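Local coordinates for attaching and effacing protein, pathogenesis factor (Escherichia coli, PDB 4E9L) that probably acts as a surface adhesin of the intimin/invasin family, its present fragment comprising tandem immunoglobulin-like domains of the extracellular region, at residues P88-H93 against K116-N121. Sequence-based numbering, arbitrary orientation.
Sequences PLDAAH and KDANDN
H93 lays one face of its imidazole over the backbone of A118, whose CA stands 3.8 Å from the ring centroid, 11° off the ring normal, in a CH-pi contact. The ring is brought there by a CG anti to the carbonyl carbon (chi1 -69°), while the H93 CB rests 3.5 Å from D117 O. D90 directs its CB toward the D117-A118 peptide, and D90 OD2 lies 3.5 Å from A118 CB. The backbones are joined by one direct hydrogen bond, D90 N to K116 O, 2.9 Å long and nearly straight at 170°. The two loops flank strands 95-99 and 108-114, neighbours in an antiparallel sheet of an invasin-type, immunoglobulin-like domain, and meet at its surface. Residues 116-121 are shaped by a type I turn from D117 to D120. D117 OD1 accepts from N119 N, closing an Asx turn, and from N121 N on the opposite face of the carboxylate; OD2 receives N121 ND2 on its syn lone pair and is also hydrogen-bonded to G87 N. The bond to D117 CB leads away from 88-93, although CB itself meets P88 O at 3.4 Å. Beside it a water donates to P88 O and accepts from A118 N.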
ATOM      1  N   PRO A  88      14.576 -49.098  29.209  1.00 26.11           N
ATOM      2  CA  PRO A  88      13.374 -48.339  28.818  1.00 25.69           C
ATOM      3  C   PRO A  88      13.696 -47.070  28.022  1.00 24.17           C
ATOM      4  O   PRO A  88      14.792 -46.504  28.160  1.00 21.58           O
ATOM      5  CB  PRO A  88      12.662 -48.035  30.137  1.00 28.64           C
ATOM      6  CG  PRO A  88      13.596 -48.403  31.219  1.00 33.22           C
ATOM      7  CD  PRO A  88      14.808 -49.075  30.666  1.00 28.84           C
ATOM      8  N   LEU A  89      12.748 -46.628  27.174  1.00 19.43           N
ATOM      9  CA  LEU A  89      12.956 -45.393  26.398  1.00 18.89           C
ATOM     10  C   LEU A  89      13.295 -44.256  27.355  1.00 21.88           C
ATOM     11  O   LEU A  89      12.663 -44.091  28.411  1.00 21.51           O
ATOM     12  CB  LEU A  89      11.706 -45.005  25.596  1.00 19.73           C
ATOM     13  CG  LEU A  89      11.868 -43.748  24.741  1.00 26.52           C
ATOM     14  CD1 LEU A  89      11.570 -44.012  23.334  1.00 29.09           C
ATOM     15  CD2 LEU A  89      11.037 -42.617  25.263  1.00 28.67           C
ATOM     16  N   ASP A  90      14.278 -43.471  26.974  1.00 17.90           N
ATOM     17  CA  ASP A  90      14.646 -42.309  27.759  1.00 17.62           C
ATOM     18  C   ASP A  90      14.461 -41.089  26.857  1.00 18.65           C
ATOM     19  O   ASP A  90      15.191 -40.957  25.876  1.00 17.90           O
ATOM     20  CB  ASP A  90      16.100 -42.434  28.250  1.00 18.64           C
ATOM     21  CG  ASP A  90      16.437 -41.420  29.334  1.00 31.68           C
ATOM     22  OD1 ASP A  90      16.284 -40.210  29.084  1.00 30.29           O
ATOM     23  OD2 ASP A  90      16.869 -41.839  30.420  1.00 40.49           O
ATOM     24  N   ALA A  91      13.486 -40.198  27.169  1.00 16.04           N
ATOM     25  CA  ALA A  91      13.241 -38.999  26.336  1.00 16.29           C
ATOM     26  C   ALA A  91      14.472 -38.105  26.163  1.00 19.84           C
ATOM     27  O   ALA A  91      14.675 -37.580  25.073  1.00 17.14           O
ATOM     28  CB  ALA A  91      12.088 -38.178  26.881  1.00 17.12           C
ATOM     29  N   ALA A  92      15.290 -37.924  27.223  1.00 18.04           N
ATOM     30  CA  ALA A  92      16.500 -37.077  27.145  1.00 17.69           C
ATOM     31  C   ALA A  92      17.542 -37.593  26.115  1.00 19.63           C
ATOM     32  O   ALA A  92      18.317 -36.796  25.583  1.00 19.54           O
ATOM     33  CB  ALA A  92      17.133 -36.923  28.526  1.00 18.71           C
ATOM     34  N   HIS A  93      17.528 -38.898  25.792  1.00 14.56           N
ATOM     35  CA  HIS A  93      18.453 -39.449  24.788  1.00 16.05           C
ATOM     36  C   HIS A  93      17.788 -39.643  23.399  1.00 19.53           C
ATOM     37  O   HIS A  93      18.427 -40.113  22.459  1.00 20.62           O
ATOM     38  CB  HIS A  93      19.032 -40.778  25.272  1.00 17.46           C
ATOM     39  CG  HIS A  93      19.964 -40.621  26.424  1.00 22.76           C
ATOM     40  ND1 HIS A  93      19.494 -40.322  27.694  1.00 26.64           N
ATOM     41  CD2 HIS A  93      21.311 -40.718  26.468  1.00 25.39           C
ATOM     42  CE1 HIS A  93      20.570 -40.239  28.462  1.00 26.32           C
ATOM     43  NE2 HIS A  93      21.683 -40.495  27.778  1.00 26.43           N
ATOM     44  N   LYS A 116      15.886 -43.985  21.949  1.00 15.26           N
ATOM     45  CA  LYS A 116      17.045 -44.577  22.627  1.00 13.23           C
ATOM     46  C   LYS A 116      16.810 -44.695  24.117  1.00 18.68           C
ATOM     47  O   LYS A 116      16.006 -43.954  24.682  1.00 18.71           O
ATOM     48  CB  LYS A 116      18.296 -43.694  22.419  1.00 14.33           C
ATOM     49  CG  LYS A 116      18.789 -43.557  20.981  1.00 26.07           C
ATOM     50  CD  LYS A 116      20.112 -42.761  20.939  1.00 22.39           C
ATOM     51  CE  LYS A 116      20.443 -42.233  19.562  1.00 21.04           C
ATOM     52  NZ  LYS A 116      21.811 -41.620  19.536  1.00 23.85           N
ATOM     53  N   ASP A 117      17.561 -45.599  24.770  1.00 16.32           N
ATOM     54  CA  ASP A 117      17.528 -45.740  26.218  1.00 16.21           C
ATOM     55  C   ASP A 117      18.637 -44.842  26.775  1.00 18.57           C
ATOM     56  O   ASP A 117      19.307 -44.161  25.985  1.00 15.24           O
ATOM     57  CB  ASP A 117      17.706 -47.220  26.610  1.00 17.27           C
ATOM     58  CG  ASP A 117      19.067 -47.858  26.349  1.00 24.83           C
ATOM     59  OD1 ASP A 117      19.993 -47.141  25.890  1.00 22.99           O
ATOM     60  OD2 ASP A 117      19.208 -49.070  26.606  1.00 28.50           O
ATOM     61  N   ALA A 118      18.859 -44.843  28.110  1.00 18.91           N
ATOM     62  CA  ALA A 118      19.906 -43.996  28.699  1.00 19.86           C
ATOM     63  C   ALA A 118      21.354 -44.356  28.309  1.00 23.60           C
ATOM     64  O   ALA A 118      22.238 -43.540  28.513  1.00 23.34           O
ATOM     65  CB  ALA A 118      19.748 -43.901  30.205  1.00 21.31           C
ATOM     66  N   ASN A 119      21.598 -45.551  27.730  1.00 20.65           N
ATOM     67  CA  ASN A 119      22.926 -45.953  27.245  1.00 20.49           C
ATOM     68  C   ASN A 119      23.058 -45.694  25.740  1.00 24.53           C
ATOM     69  O   ASN A 119      24.018 -46.153  25.139  1.00 25.47           O
ATOM     70  CB  ASN A 119      23.213 -47.440  27.559  1.00 19.13           C
ATOM     71  CG  ASN A 119      23.868 -47.699  28.897  1.00 27.52           C
ATOM     72  OD1 ASN A 119      23.585 -48.690  29.571  1.00 23.85           O
ATOM     73  ND2 ASN A 119      24.798 -46.854  29.292  1.00 22.54           N
ATOM     74  N   ASP A 120      22.089 -44.965  25.119  1.00 19.80           N
ATOM     75  CA  ASP A 120      22.113 -44.621  23.685  1.00 19.71           C
ATOM     76  C   ASP A 120      21.927 -45.823  22.745  1.00 22.96           C
ATOM     77  O   ASP A 120      22.243 -45.744  21.552  1.00 23.33           O
ATOM     78  CB  ASP A 120      23.362 -43.766  23.331  1.00 20.75           C
ATOM     79  CG  ASP A 120      23.400 -42.453  24.081  1.00 25.34           C
ATOM     80  OD1 ASP A 120      22.403 -41.731  24.042  1.00 27.98           O
ATOM     81  OD2 ASP A 120      24.444 -42.144  24.690  1.00 26.43           O
ATOM     82  N   ASN A 121      21.395 -46.926  23.295  1.00 19.35           N
ATOM     83  CA  ASN A 121      21.038 -48.122  22.540  1.00 19.64           C
ATOM     84  C   ASN A 121      19.707 -47.846  21.822  1.00 22.55           C
ATOM     85  O   ASN A 121      18.826 -47.245  22.428  1.00 20.72           O
ATOM     86  CB  ASN A 121      20.816 -49.329  23.483  1.00 15.50           C
ATOM     87  CG  ASN A 121      22.036 -49.738  24.259  1.00 30.18           C
ATOM     88  OD1 ASN A 121      23.132 -49.846  23.710  1.00 23.99           O
ATOM     89  ND2 ASN A 121      21.876 -49.959  25.562  1.00 25.31           N
TER
HETATM   90  O   HOH W   1      16.898 -46.127  29.768  1.00 26.24           O